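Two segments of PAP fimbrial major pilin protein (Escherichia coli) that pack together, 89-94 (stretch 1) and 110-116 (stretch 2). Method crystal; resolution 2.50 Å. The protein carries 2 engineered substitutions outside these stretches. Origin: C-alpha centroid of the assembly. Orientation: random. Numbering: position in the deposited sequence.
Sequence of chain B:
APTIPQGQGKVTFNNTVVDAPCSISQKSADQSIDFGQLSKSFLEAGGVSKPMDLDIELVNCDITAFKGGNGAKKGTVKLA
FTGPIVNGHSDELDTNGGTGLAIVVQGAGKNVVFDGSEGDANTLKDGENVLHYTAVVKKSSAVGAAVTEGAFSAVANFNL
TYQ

Stretch 1 (89-94) HSDELD
Stretch 2 110-116: KNVVFDG

A single direct hydrogen bond joins these two stretches of pilin, and its acceptor belongs to the corner of a turn: Phe114 N donates to Ser90 O at 2.8 Å, with a nearly straight N-H...O angle of 166°. The contact illustrates how a turn can present a carbonyl to an extended neighbour without forming a sheet ladder. His89 to Glu92 make a type I turn, closed by Glu92 N to His89 O at 2.8 Å, with phi/psi of -59/-15 at Ser90 and -95/7 at Asp91. In the second stretch, Asn111 to Val113 are extended (phi -87 to -121, psi 146 to 150) before the backbone bends at Phe114 (-113/9) and Asp115 (-81/11).

The register sets Asp91 against Val113, CA to CA 4.3 Å. So close an approach allows two CA-H...O contacts, Val113 CA to Ser90 O at 3.3 Å and Asp91 CA to Val112 O at 3.5 Å. One water lies 2.6 Å from Asp91 O and 2.8 Å from Val112 O, able to donate to either, and so spans the two backbones.

Aromatic packing supplies the apolar part. Phe114 (chi1 m, -52°; chi2 82°) starts sideways, yet its ring end comes nearer, and Leu93 (chi1 t, chi2 p) lays CB over one face, 3.9 Å from the ring centroid and 17° off its normal. Both residues are buried, as suits their hydrocarbon surfaces. Ser90, rotamer p, points toward stretch 2; its small side chain fits closely, with OG 3.6 Å from Val113 CG1 (Val113 chi1 m) and CB 3.6 Å from Asp115 OD1 (Asp115 chi1 p). The CA-to-CB bond of Asp91, also p, points sideways, and the residue remains partly exposed, compatible with its charge, whereas the CA-to-CB bond of Glu92 (chi1 m) points away, and its carboxylate oxygens are hydrogen-bonded elsewhere in the structure. Together the stretches bury 351 Å².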

# COMPACT_ATOMS: atom_id res chain seq x y z
N HIS B 89 35.33 -2.21 4.37
CA HIS B 89 34.85 -2.55 3.02
C HIS B 89 33.33 -2.75 3.00
O HIS B 89 32.83 -3.88 2.98
CB HIS B 89 35.58 -3.80 2.53
CG HIS B 89 37.07 -3.65 2.51
ND1 HIS B 89 37.74 -3.02 1.48
CD2 HIS B 89 38.01 -4.00 3.42
CE1 HIS B 89 39.04 -2.99 1.76
NE2 HIS B 89 39.22 -3.57 2.93
N SER B 90 32.61 -1.64 2.98
CA SER B 90 31.15 -1.65 2.99
C SER B 90 30.54 -2.38 1.80
O SER B 90 29.36 -2.70 1.82
CB SER B 90 30.63 -0.21 3.03
OG SER B 90 31.05 0.50 1.88
N ASP B 91 31.34 -2.65 0.78
CA ASP B 91 30.82 -3.35 -0.39
C ASP B 91 31.10 -4.84 -0.28
O ASP B 91 30.86 -5.59 -1.23
CB ASP B 91 31.43 -2.78 -1.67
CG ASP B 91 32.90 -3.13 -1.83
OD1 ASP B 91 33.64 -3.15 -0.82
OD2 ASP B 91 33.32 -3.35 -2.98
N GLU B 92 31.61 -5.27 0.87
CA GLU B 92 31.89 -6.68 1.08
C GLU B 92 31.03 -7.19 2.22
O GLU B 92 31.25 -6.84 3.38
CB GLU B 92 33.37 -6.93 1.41
CG GLU B 92 34.35 -6.48 0.33
CD GLU B 92 35.73 -7.11 0.49
OE1 GLU B 92 36.18 -7.31 1.64
OE2 GLU B 92 36.38 -7.41 -0.54
N LEU B 93 30.05 -8.02 1.89
CA LEU B 93 29.16 -8.58 2.89
C LEU B 93 29.83 -9.75 3.61
O LEU B 93 30.00 -10.83 3.04
CB LEU B 93 27.87 -9.06 2.21
CG LEU B 93 26.84 -9.70 3.15
CD1 LEU B 93 26.31 -8.64 4.10
CD2 LEU B 93 25.72 -10.32 2.34
N ASP B 94 30.20 -9.54 4.88
CA ASP B 94 30.85 -10.58 5.66
C ASP B 94 29.95 -11.80 5.76
O ASP B 94 28.72 -11.68 5.75
CB ASP B 94 31.19 -10.05 7.06
CG ASP B 94 32.42 -10.73 7.66
OD1 ASP B 94 32.51 -11.97 7.61
OD2 ASP B 94 33.30 -10.01 8.20
N LYS B 110 26.98 -0.69 -10.86
CA LYS B 110 27.42 -0.17 -9.58
C LYS B 110 27.42 -1.28 -8.54
O LYS B 110 26.66 -2.24 -8.65
CB LYS B 110 26.52 0.98 -9.13
N ASN B 111 28.28 -1.15 -7.55
CA ASN B 111 28.35 -2.13 -6.48
C ASN B 111 27.40 -1.72 -5.37
O ASN B 111 27.16 -0.53 -5.15
CB ASN B 111 29.76 -2.20 -5.92
CG ASN B 111 30.64 -3.16 -6.68
OD1 ASN B 111 31.85 -2.97 -6.77
ND2 ASN B 111 30.04 -4.22 -7.22
N VAL B 112 26.85 -2.71 -4.67
CA VAL B 112 25.97 -2.43 -3.56
C VAL B 112 26.83 -2.27 -2.31
O VAL B 112 27.91 -2.85 -2.22
CB VAL B 112 24.98 -3.59 -3.33
CG1 VAL B 112 24.31 -3.46 -1.97
CG2 VAL B 112 23.94 -3.61 -4.44
N VAL B 113 26.38 -1.45 -1.38
CA VAL B 113 27.09 -1.26 -0.12
C VAL B 113 26.12 -1.67 0.97
O VAL B 113 24.91 -1.48 0.83
CB VAL B 113 27.52 0.21 0.07
CG1 VAL B 113 28.69 0.53 -0.83
CG2 VAL B 113 26.37 1.14 -0.25
N PHE B 114 26.63 -2.25 2.05
CA PHE B 114 25.77 -2.71 3.14
C PHE B 114 25.92 -1.95 4.45
O PHE B 114 25.38 -2.38 5.46
CB PHE B 114 26.02 -4.19 3.42
CG PHE B 114 25.94 -5.06 2.21
CD1 PHE B 114 27.02 -5.18 1.34
CD2 PHE B 114 24.78 -5.77 1.92
CE1 PHE B 114 26.94 -6.00 0.21
CE2 PHE B 114 24.69 -6.58 0.80
CZ PHE B 114 25.76 -6.70 -0.06
N ASP B 115 26.64 -0.84 4.44
CA ASP B 115 26.82 -0.06 5.66
C ASP B 115 25.59 0.81 5.87
O ASP B 115 25.57 1.70 6.72
CB ASP B 115 28.06 0.83 5.55
CG ASP B 115 28.00 1.79 4.37
OD1 ASP B 115 28.89 2.65 4.26
OD2 ASP B 115 27.06 1.68 3.55
N GLY B 116 24.56 0.54 5.09
CA GLY B 116 23.36 1.33 5.20
C GLY B 116 23.56 2.62 4.42
O GLY B 116 23.53 3.72 4.98
O HOH W 1 29.09 -5.20 -3.10